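Local coordinates for protein toll-receptor-related 2 (Hydra vulgaris, PDB 4W8H) that probably relays signals inside the cell as a Toll-related receptor, its cytoplasmic TIR domain, the part described here, serving as the likely protein-interaction module, at residues 7-12 against 32-37; 68-73 against 93-98; 88-93 against 105-110. All blocks are in the same frame, centred on the assembly; numbering follows the deposited sequence.

Contact 1 (7-12 against 32-37)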
loop_
_atom_site.group_PDB
_atom_site.type_symbol
_atom_site.label_atom_id
_atom_site.label_comp_id
_atom_site.label_asym_id
_atom_site.label_seq_id
_atom_site.Cartn_x
_atom_site.Cartn_y
_atom_site.Cartn_z
ATOM N N VAL A 7 -6.446 6.008 0.180
ATOM C CA VAL A 7 -5.238 5.206 0.014
ATOM C C VAL A 7 -5.158 4.601 -1.352
ATOM O O VAL A 7 -6.170 4.268 -1.960
ATOM C CB VAL A 7 -5.106 4.049 1.022
ATOM C CG1 VAL A 7 -4.871 4.567 2.378
ATOM C CG2 VAL A 7 -6.304 3.136 0.990
ATOM N N ASN A 8 -3.923 4.497 -1.820
ATOM C CA ASN A 8 -3.577 3.733 -2.974
ATOM C C ASN A 8 -2.864 2.453 -2.514
ATOM O O ASN A 8 -2.173 2.463 -1.522
ATOM C CB ASN A 8 -2.616 4.605 -3.784
ATOM C CG ASN A 8 -1.921 3.885 -4.821
ATOM O OD1 ASN A 8 -2.529 3.107 -5.542
ATOM N ND2 ASN A 8 -0.614 4.121 -4.943
ATOM N N ILE A 9 -3.068 1.355 -3.227
ATOM C CA ILE A 9 -2.458 0.091 -2.795
ATOM C C ILE A 9 -1.427 -0.300 -3.797
ATOM O O ILE A 9 -1.733 -0.546 -4.956
ATOM C CB ILE A 9 -3.481 -1.042 -2.723
ATOM C CG1 ILE A 9 -4.789 -0.580 -2.066
ATOM C CG2 ILE A 9 -2.850 -2.286 -2.013
ATOM C CD1 ILE A 9 -4.685 -0.257 -0.643
ATOM N N CYS A 10 -0.210 -0.386 -3.333
ATOM C CA CYS A 10 0.906 -0.805 -4.168
ATOM C C CYS A 10 1.345 -2.231 -3.768
ATOM O O CYS A 10 1.698 -2.462 -2.604
ATOM C CB CYS A 10 2.076 0.158 -3.979
ATOM S SG CYS A 10 3.487 -0.270 -4.971
ATOM N N TYR A 11 1.277 -3.180 -4.698
ATOM C CA TYR A 11 1.438 -4.609 -4.378
ATOM C C TYR A 11 1.841 -5.362 -5.632
ATOM O O TYR A 11 1.564 -4.927 -6.749
ATOM C CB TYR A 11 0.128 -5.188 -3.810
ATOM C CG TYR A 11 -0.969 -5.337 -4.839
ATOM C CD1 TYR A 11 -1.684 -4.219 -5.294
ATOM C CD2 TYR A 11 -1.247 -6.554 -5.424
ATOM C CE1 TYR A 11 -2.623 -4.336 -6.268
ATOM C CE2 TYR A 11 -2.215 -6.696 -6.375
ATOM C CZ TYR A 11 -2.896 -5.560 -6.832
ATOM O OH TYR A 11 -3.846 -5.687 -7.832
ATOM N N ALA A 12 2.488 -6.490 -5.435
ATOM C CA ALA A 12 2.856 -7.388 -6.520
ATOM C C ALA A 12 1.689 -8.292 -6.905
ATOM O O ALA A 12 0.932 -8.749 -6.050
ATOM C CB ALA A 12 4.041 -8.241 -6.113
ATOM N N ILE A 32 -13.362 3.331 3.570
ATOM C CA ILE A 32 -12.121 3.917 3.113
ATOM C C ILE A 32 -12.068 3.822 1.587
ATOM O O ILE A 32 -12.208 2.766 1.008
ATOM C CB ILE A 32 -10.921 3.225 3.802
ATOM C CG1 ILE A 32 -10.985 3.532 5.322
ATOM C CG2 ILE A 32 -9.592 3.664 3.151
ATOM C CD1 ILE A 32 -10.056 2.694 6.180
ATOM N N LYS A 33 -11.842 4.965 0.951
ATOM C CA LYS A 33 -11.832 5.076 -0.498
ATOM C C LYS A 33 -10.446 4.645 -0.993
ATOM O O LYS A 33 -9.420 5.205 -0.580
ATOM C CB LYS A 33 -12.096 6.518 -0.933
ATOM C CG LYS A 33 -13.396 7.095 -0.438
ATOM C CD LYS A 33 -13.567 8.586 -0.865
ATOM C CE LYS A 33 -12.556 9.531 -0.178
ATOM N NZ LYS A 33 -12.713 10.997 -0.529
ATOM N N THR A 34 -10.420 3.618 -1.834
ATOM C CA THR A 34 -9.194 2.935 -2.215
ATOM C C THR A 34 -8.967 2.962 -3.712
ATOM O O THR A 34 -9.874 2.653 -4.491
ATOM C CB THR A 34 -9.282 1.495 -1.684
ATOM O OG1 THR A 34 -9.604 1.509 -0.280
ATOM C CG2 THR A 34 -8.026 0.738 -1.858
ATOM N N PHE A 35 -7.745 3.316 -4.128
ATOM C CA PHE A 35 -7.321 3.171 -5.529
ATOM C C PHE A 35 -6.687 1.801 -5.688
ATOM O O PHE A 35 -5.737 1.462 -4.984
ATOM C CB PHE A 35 -6.300 4.247 -5.907
ATOM C CG PHE A 35 -5.998 4.300 -7.379
ATOM C CD1 PHE A 35 -5.252 3.296 -7.971
ATOM C CD2 PHE A 35 -6.429 5.354 -8.158
ATOM C CE1 PHE A 35 -4.974 3.329 -9.334
ATOM C CE2 PHE A 35 -6.125 5.397 -9.513
ATOM C CZ PHE A 35 -5.414 4.396 -10.093
ATOM N N VAL A 36 -7.226 1.032 -6.611
ATOM C CA VAL A 36 -6.723 -0.313 -6.897
ATOM C C VAL A 36 -6.557 -0.480 -8.371
ATOM O O VAL A 36 -7.507 -0.274 -9.152
ATOM C CB VAL A 36 -7.590 -1.421 -6.315
ATOM C CG1 VAL A 36 -9.013 -1.274 -6.755
ATOM C CG2 VAL A 36 -7.041 -2.784 -6.675
ATOM N N ASN A 37 -5.352 -0.839 -8.767
ATOM C CA ASN A 37 -4.989 -0.837 -10.163
ATOM C C ASN A 37 -5.941 -1.588 -11.060
ATOM O O ASN A 37 -6.277 -1.072 -12.136
ATOM C CB ASN A 37 -3.567 -1.336 -10.390
ATOM C CG ASN A 37 -3.260 -2.666 -9.714
ATOM O OD1 ASN A 37 -4.123 -3.349 -9.112
ATOM N ND2 ASN A 37 -1.996 -3.029 -9.794
HETATM O O HOH W 1 -0.188 -5.331 -8.988
#
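The first beta-alpha-beta unit of the flavodoxin-like TIR fold is closed here, where Val-7 and Asn-8 of strand 5-10 pair in parallel with Thr-34 and Phe-35 of the short outer strand 34-35, helix 16-29 forming the crossover between them. Three backbone bonds hold the ladder: Val-7 N to Lys-33 O, Phe-35 N to Val-7 O at 2.8 Å, and Ile-9 N to Phe-35 O. Val-7 and Thr-34 lie side by side on one face of the sheet, where Val-7 CG2 also meets Ile-32 CG2 at 4.0 Å. Thr-34 sets OG1 anti to its carbonyl carbon (chi1 -52°) and gives that hydroxyl to Ile-32 O at 3.2 Å, from above the carbonyl plane; its methyl CG2 is left to press on Ile-9 CG1 at 3.5 Å. Leu-27 of helix 16-29 covers both Ile-9 and Thr-34. On the other face Asn-8 and Phe-35 run alongside each other, amide and ring planes nearly perpendicular, with Ala-54 of helix 47-56 against both. Past the ladder the two segments are joined by a side-chain bond and a water. Water 1 donates to Tyr-11 O and accepts from Asn-37 ND2 at 3.0 Å, while Tyr-11 and Asn-37 meet tip to tip: Tyr-11 OH donates to Asn-37 OD1 at 2.7 Å, in the amide plane and on a lone pair.

Contact 2 (68-73 against 93-98)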
loop_
_atom_site.group_PDB
_atom_site.type_symbol
_atom_site.label_atom_id
_atom_site.label_comp_id
_atom_site.label_asym_id
_atom_site.label_seq_id
_atom_site.Cartn_x
_atom_site.Cartn_y
_atom_site.Cartn_z
ATOM N N ASP A 68 7.964 -10.905 -3.403
ATOM C CA ASP A 68 7.590 -10.566 -4.779
ATOM C C ASP A 68 7.450 -9.061 -5.011
ATOM O O ASP A 68 7.734 -8.554 -6.101
ATOM C CB ASP A 68 6.327 -11.298 -5.161
ATOM C CG ASP A 68 6.559 -12.797 -5.227
ATOM O OD1 ASP A 68 7.441 -13.221 -6.016
ATOM O OD2 ASP A 68 5.883 -13.544 -4.483
ATOM N N PHE A 69 7.061 -8.320 -3.975
ATOM C CA PHE A 69 7.025 -6.856 -4.070
ATOM C C PHE A 69 8.386 -6.313 -4.508
ATOM O O PHE A 69 8.465 -5.448 -5.367
ATOM C CB PHE A 69 6.676 -6.250 -2.724
ATOM C CG PHE A 69 6.550 -4.771 -2.764
ATOM C CD1 PHE A 69 7.652 -3.964 -2.558
ATOM C CD2 PHE A 69 5.337 -4.181 -2.997
ATOM C CE1 PHE A 69 7.549 -2.591 -2.631
ATOM C CE2 PHE A 69 5.231 -2.782 -3.078
ATOM C CZ PHE A 69 6.344 -2.004 -2.912
ATOM N N PHE A 70 9.449 -6.807 -3.873
ATOM C CA PHE A 70 10.805 -6.274 -4.071
ATOM C C PHE A 70 11.493 -6.808 -5.310
ATOM O O PHE A 70 12.656 -6.461 -5.575
ATOM C CB PHE A 70 11.633 -6.464 -2.791
ATOM C CG PHE A 70 11.145 -5.610 -1.660
ATOM C CD1 PHE A 70 11.183 -4.215 -1.753
ATOM C CD2 PHE A 70 10.620 -6.183 -0.525
ATOM C CE1 PHE A 70 10.671 -3.408 -0.732
ATOM C CE2 PHE A 70 10.145 -5.403 0.488
ATOM C CZ PHE A 70 10.160 -3.993 0.386
ATOM N N LYS A 71 10.790 -7.621 -6.088
ATOM C CA LYS A 71 11.262 -8.048 -7.411
ATOM C C LYS A 71 10.416 -7.425 -8.529
ATOM O O LYS A 71 10.627 -7.714 -9.706
ATOM C CB LYS A 71 11.169 -9.569 -7.528
ATOM C CG LYS A 71 12.091 -10.334 -6.616
ATOM C CD LYS A 71 11.781 -11.820 -6.685
ATOM C CE LYS A 71 12.585 -12.590 -5.693
ATOM N NZ LYS A 71 12.240 -14.026 -5.786
ATOM N N ASN A 72 9.458 -6.585 -8.205
ATOM C CA ASN A 72 8.506 -6.077 -9.172
ATOM C C ASN A 72 8.842 -4.634 -9.582
ATOM O O ASN A 72 8.962 -3.745 -8.743
ATOM C CB ASN A 72 7.093 -6.169 -8.575
ATOM C CG ASN A 72 6.024 -5.716 -9.533
ATOM O OD1 ASN A 72 5.871 -4.521 -9.782
ATOM N ND2 ASN A 72 5.316 -6.665 -10.139
ATOM N N ASN A 73 8.996 -4.401 -10.880
ATOM C CA ASN A 73 9.439 -3.088 -11.393
ATOM C C ASN A 73 8.447 -1.968 -11.104
ATOM O O ASN A 73 8.850 -0.869 -10.662
ATOM C CB ASN A 73 9.722 -3.180 -12.894
ATOM C CG ASN A 73 11.032 -3.898 -13.212
ATOM O OD1 ASN A 73 11.922 -4.018 -12.359
ATOM N ND2 ASN A 73 11.157 -4.370 -14.458
ATOM N N ARG A 93 4.397 -10.691 3.892
ATOM C CA ARG A 93 5.179 -11.929 3.938
ATOM C C ARG A 93 6.616 -11.594 4.300
ATOM O O ARG A 93 7.114 -10.594 3.825
ATOM C CB ARG A 93 5.122 -12.649 2.600
ATOM C CG ARG A 93 3.760 -13.222 2.253
ATOM C CD ARG A 93 3.600 -13.365 0.707
ATOM N NE ARG A 93 4.650 -14.175 0.151
ATOM C CZ ARG A 93 5.154 -14.088 -1.071
ATOM N NH1 ARG A 93 4.738 -13.156 -1.947
ATOM N NH2 ARG A 93 6.115 -14.952 -1.393
ATOM N N PRO A 94 7.293 -12.445 5.101
ATOM C CA PRO A 94 8.683 -12.151 5.474
ATOM C C PRO A 94 9.574 -12.024 4.247
ATOM O O PRO A 94 9.417 -12.731 3.253
ATOM C CB PRO A 94 9.102 -13.373 6.303
ATOM C CG PRO A 94 7.796 -13.914 6.844
ATOM C CD PRO A 94 6.827 -13.719 5.686
ATOM N N CYS A 95 10.498 -11.077 4.304
ATOM C CA CYS A 95 11.346 -10.779 3.157
ATOM C C CYS A 95 12.523 -9.936 3.613
ATOM O O CYS A 95 12.529 -9.380 4.706
ATOM C CB CYS A 95 10.571 -10.064 2.053
ATOM S SG CYS A 95 9.788 -8.544 2.541
ATOM N N GLU A 96 13.495 -9.783 2.728
ATOM C CA GLU A 96 14.576 -8.841 2.940
ATOM C C GLU A 96 14.064 -7.455 2.593
ATOM O O GLU A 96 13.811 -7.160 1.433
ATOM C CB GLU A 96 15.774 -9.161 2.043
ATOM C CG GLU A 96 16.989 -8.257 2.322
ATOM C CD GLU A 96 18.230 -8.661 1.552
ATOM O OE1 GLU A 96 18.278 -9.795 1.072
ATOM O OE2 GLU A 96 19.158 -7.835 1.401
ATOM N N VAL A 97 13.927 -6.625 3.620
ATOM C CA VAL A 97 13.464 -5.258 3.488
ATOM C C VAL A 97 14.686 -4.405 3.133
ATOM O O VAL A 97 15.723 -4.485 3.820
ATOM C CB VAL A 97 12.802 -4.784 4.806
ATOM C CG1 VAL A 97 12.416 -3.340 4.720
ATOM C CG2 VAL A 97 11.568 -5.636 5.115
ATOM N N PRO A 98 14.597 -3.611 2.058
ATOM C CA PRO A 98 15.755 -2.811 1.630
ATOM C C PRO A 98 16.222 -1.805 2.652
ATOM O O PRO A 98 15.444 -1.374 3.529
ATOM C CB PRO A 98 15.267 -2.118 0.342
ATOM C CG PRO A 98 13.813 -2.164 0.409
ATOM C CD PRO A 98 13.430 -3.404 1.186
#
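Phe-70 and Pro-98 meet tip to tip in the tight half of this loop-to-loop contact, a CH-pi arrangement in which Pro-98 CD sits over one face of the ring, 3.6 Å from the centroid of Phe-70. The opposite face takes Phe-69 CD1, toward the rim, so the phenyl is sandwiched between its sequence neighbour and the proline. A third partner comes in the ring plane: Cys-95 SG stands at the edge, 3.8 Å from Phe-70 CE2, as a sulfur-aromatic contact. Phe-70 CB points from the 3-10 turn 69-71 toward 93-98, and chi1 of -68° puts CG anti to the carbonyl carbon.

The other half is polar and partly exposed to solvent. Arg-93 bends at chi3 (57°), and its NH1 donates to Asp-68 OD2 at 2.8 Å, nearly in the guanidinium plane and on the anti side of the carboxylate; NH2 adds a loose, weak bond to the same oxygen at 3.4 Å. NH1 also forms a salt bridge with Asp-15, and the two carboxylates would probably stabilise the positive charge. Exposed Glu-96 leads its side chain away from Phe-70, its backbone O lying near the ring.

The contact joins the loops that follow two adjacent parallel strands, 58-65 and 87-91, of the flavodoxin-like TIR domain. Phe-69 packs on Val-63 and on Leu-79 of helix 73-82, Phe-70 reaches Met-65, and Arg-93 is joined to Met-65 by a backbone hydrogen bond.

Contact 3 (88-93 against 105-110); sequences IPILYR and TYLDWC
Leu-91 and Tyr-106 lie side by side, the leucine CB 3.7 Å from Tyr-106 CD1 and its CD2 near CE1 of the ring and the phenolic OH. Tyr-106 holds CG between its backbone N and carbonyl carbon (chi1 54°) and Leu-91 holds CG anti to the backbone N (chi1 -172°), positions from which Leu-91 runs along the CD1-CE1 side of the ring; its CD2 also comes within 3.6 Å of Asp-108 OD1. An alanine in place of Tyr-106 would probably open a gap beside Leu-91, leaving its CB and CD2 without the ring. The backbones that carry these side chains pair in parallel, strand 87-91 with 107-108, the latter an outermost strand of the five-stranded TIR sheet: Leu-107 N bonds to Pro-89 O, Leu-91 N to Leu-107 O, and Trp-109 N to Leu-91 O at 3.0 Å. Leu-107 points to the other face, CD1 against Ile-88 CG2 at 3.9 Å, where Phe-118 and Leu-122 of helix 115-127 cover it. Beyond the strands, Tyr-92 and Trp-109 point the same way, their CD1 atoms 3.8 Å apart and their ring planes oblique, at 41°. Trp-18 stacks on the Tyr-92 ring. Cys-110 SG approaches Tyr-92 O at 3.4 Å.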
loop_
_atom_site.group_PDB
_atom_site.type_symbol
_atom_site.label_atom_id
_atom_site.label_comp_id
_atom_site.label_asym_id
_atom_site.label_seq_id
_atom_site.Cartn_x
_atom_site.Cartn_y
_atom_site.Cartn_z
ATOM N N ILE A 88 2.300 3.741 4.024
ATOM C CA ILE A 88 1.986 2.833 5.126
ATOM C C ILE A 88 2.525 1.474 4.751
ATOM O O ILE A 88 1.914 0.779 3.936
ATOM C CB ILE A 88 0.468 2.738 5.369
ATOM C CG1 ILE A 88 -0.125 4.098 5.692
ATOM C CG2 ILE A 88 0.210 1.744 6.498
ATOM C CD1 ILE A 88 -1.617 4.092 5.724
ATOM N N PRO A 89 3.705 1.097 5.255
ATOM C CA PRO A 89 4.251 -0.214 4.901
ATOM C C PRO A 89 3.592 -1.310 5.745
ATOM O O PRO A 89 3.435 -1.171 6.974
ATOM C CB PRO A 89 5.717 -0.107 5.292
ATOM C CG PRO A 89 5.967 1.317 5.798
ATOM C CD PRO A 89 4.633 1.885 6.086
ATOM N N ILE A 90 3.189 -2.362 5.029
ATOM C CA ILE A 90 2.680 -3.585 5.621
ATOM C C ILE A 90 3.661 -4.700 5.331
ATOM O O ILE A 90 4.003 -4.945 4.160
ATOM C CB ILE A 90 1.323 -3.982 5.037
ATOM C CG1 ILE A 90 0.264 -2.943 5.433
ATOM C CG2 ILE A 90 0.918 -5.394 5.555
ATOM C CD1 ILE A 90 -1.060 -3.139 4.733
ATOM N N LEU A 91 4.131 -5.406 6.368
ATOM C CA LEU A 91 4.910 -6.624 6.132
ATOM C C LEU A 91 3.935 -7.763 6.010
ATOM O O LEU A 91 3.428 -8.272 7.017
ATOM C CB LEU A 91 5.953 -6.881 7.217
ATOM C CG LEU A 91 6.928 -8.030 6.920
ATOM C CD1 LEU A 91 7.899 -7.713 5.816
ATOM C CD2 LEU A 91 7.676 -8.433 8.180
ATOM N N TYR A 92 3.635 -8.131 4.772
ATOM C CA TYR A 92 2.625 -9.152 4.486
ATOM C C TYR A 92 3.259 -10.540 4.540
ATOM O O TYR A 92 2.668 -11.466 5.081
ATOM C CB TYR A 92 1.931 -8.856 3.139
ATOM C CG TYR A 92 1.096 -10.000 2.635
ATOM C CD1 TYR A 92 0.120 -10.597 3.423
ATOM C CD2 TYR A 92 1.346 -10.537 1.375
ATOM C CE1 TYR A 92 -0.595 -11.711 2.938
ATOM C CE2 TYR A 92 0.635 -11.628 0.893
ATOM C CZ TYR A 92 -0.293 -12.233 1.694
ATOM O OH TYR A 92 -0.948 -13.317 1.188
ATOM N N ARG A 93 4.397 -10.691 3.892
ATOM C CA ARG A 93 5.179 -11.929 3.938
ATOM C C ARG A 93 6.616 -11.594 4.300
ATOM O O ARG A 93 7.114 -10.594 3.825
ATOM C CB ARG A 93 5.122 -12.649 2.600
ATOM C CG ARG A 93 3.760 -13.222 2.253
ATOM C CD ARG A 93 3.600 -13.365 0.707
ATOM N NE ARG A 93 4.650 -14.175 0.151
ATOM C CZ ARG A 93 5.154 -14.088 -1.071
ATOM N NH1 ARG A 93 4.738 -13.156 -1.947
ATOM N NH2 ARG A 93 6.115 -14.952 -1.393
ATOM N N THR A 105 8.952 2.270 10.569
ATOM C CA THR A 105 7.989 1.440 11.270
ATOM C C THR A 105 6.961 0.912 10.309
ATOM O O THR A 105 6.432 1.650 9.480
ATOM C CB THR A 105 7.308 2.315 12.342
ATOM O OG1 THR A 105 8.299 2.845 13.230
ATOM C CG2 THR A 105 6.239 1.511 13.096
ATOM N N TYR A 106 6.627 -0.375 10.443
ATOM C CA TYR A 106 5.653 -0.988 9.582
ATOM C C TYR A 106 4.584 -1.722 10.406
ATOM O O TYR A 106 4.767 -2.012 11.598
ATOM C CB TYR A 106 6.311 -1.963 8.583
ATOM C CG TYR A 106 7.202 -3.046 9.135
ATOM C CD1 TYR A 106 6.698 -4.190 9.719
ATOM C CD2 TYR A 106 8.572 -2.946 8.992
ATOM C CE1 TYR A 106 7.541 -5.169 10.206
ATOM C CE2 TYR A 106 9.431 -3.931 9.439
ATOM C CZ TYR A 106 8.898 -5.049 10.057
ATOM O OH TYR A 106 9.744 -6.042 10.506
ATOM N N LEU A 107 3.465 -2.020 9.762
ATOM C CA LEU A 107 2.437 -2.888 10.323
ATOM C C LEU A 107 2.800 -4.331 9.976
ATOM O O LEU A 107 2.852 -4.691 8.800
ATOM C CB LEU A 107 1.052 -2.549 9.762
ATOM C CG LEU A 107 0.622 -1.127 10.002
ATOM C CD1 LEU A 107 -0.691 -0.869 9.303
ATOM C CD2 LEU A 107 0.540 -0.778 11.471
ATOM N N ASP A 108 2.990 -5.158 10.995
ATOM C CA ASP A 108 3.557 -6.473 10.783
ATOM C C ASP A 108 2.448 -7.522 10.769
ATOM O O ASP A 108 2.068 -8.037 11.822
ATOM C CB ASP A 108 4.563 -6.805 11.885
ATOM C CG ASP A 108 5.360 -8.072 11.587
ATOM O OD1 ASP A 108 5.006 -8.810 10.634
ATOM O OD2 ASP A 108 6.348 -8.336 12.314
ATOM N N TRP A 109 1.956 -7.881 9.595
ATOM C CA TRP A 109 0.908 -8.912 9.475
ATOM C C TRP A 109 1.464 -10.269 9.855
ATOM O O TRP A 109 0.722 -11.149 10.315
ATOM C CB TRP A 109 0.377 -8.937 8.037
ATOM C CG TRP A 109 -0.579 -10.058 7.754
ATOM C CD1 TRP A 109 -0.310 -11.205 7.131
ATOM C CD2 TRP A 109 -1.973 -10.088 8.080
ATOM N NE1 TRP A 109 -1.432 -11.992 7.057
ATOM C CE2 TRP A 109 -2.466 -11.313 7.628
ATOM C CE3 TRP A 109 -2.837 -9.203 8.711
ATOM C CZ2 TRP A 109 -3.791 -11.678 7.782
ATOM C CZ3 TRP A 109 -4.143 -9.556 8.875
ATOM C CH2 TRP A 109 -4.618 -10.791 8.411
ATOM N N CYS A 110 2.752 -10.475 9.713
ATOM C CA CYS A 110 3.355 -11.763 9.990
ATOM C C CYS A 110 3.423 -12.076 11.467
ATOM O O CYS A 110 3.565 -13.258 11.842
ATOM C CB CYS A 110 4.765 -11.784 9.423
ATOM S SG CYS A 110 4.867 -11.559 7.677
#

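Contacts 1 and 3 belong to one parallel sheet of strand order 2-1-3-4-5, contact 1 joining strands at one edge and contact 3 at the other, with strand 58-65 between them; their centres are about 15 Å apart and they do not touch. Contact 2 lies at the surface, its centre about 18 Å from that of contact 1. It meets contact 1 where Phe-69 CE2 comes 3.6 Å from Cys-10 O, and Ala-12 packs on Asp-68. Contacts 2 and 3 share Arg-93, their centres about 12 Å apart, and Pro-94 CD touches Cys-110 SG at 3.5 Å. Their segments alternate along the chain, whereas contact 1 closes before either begins.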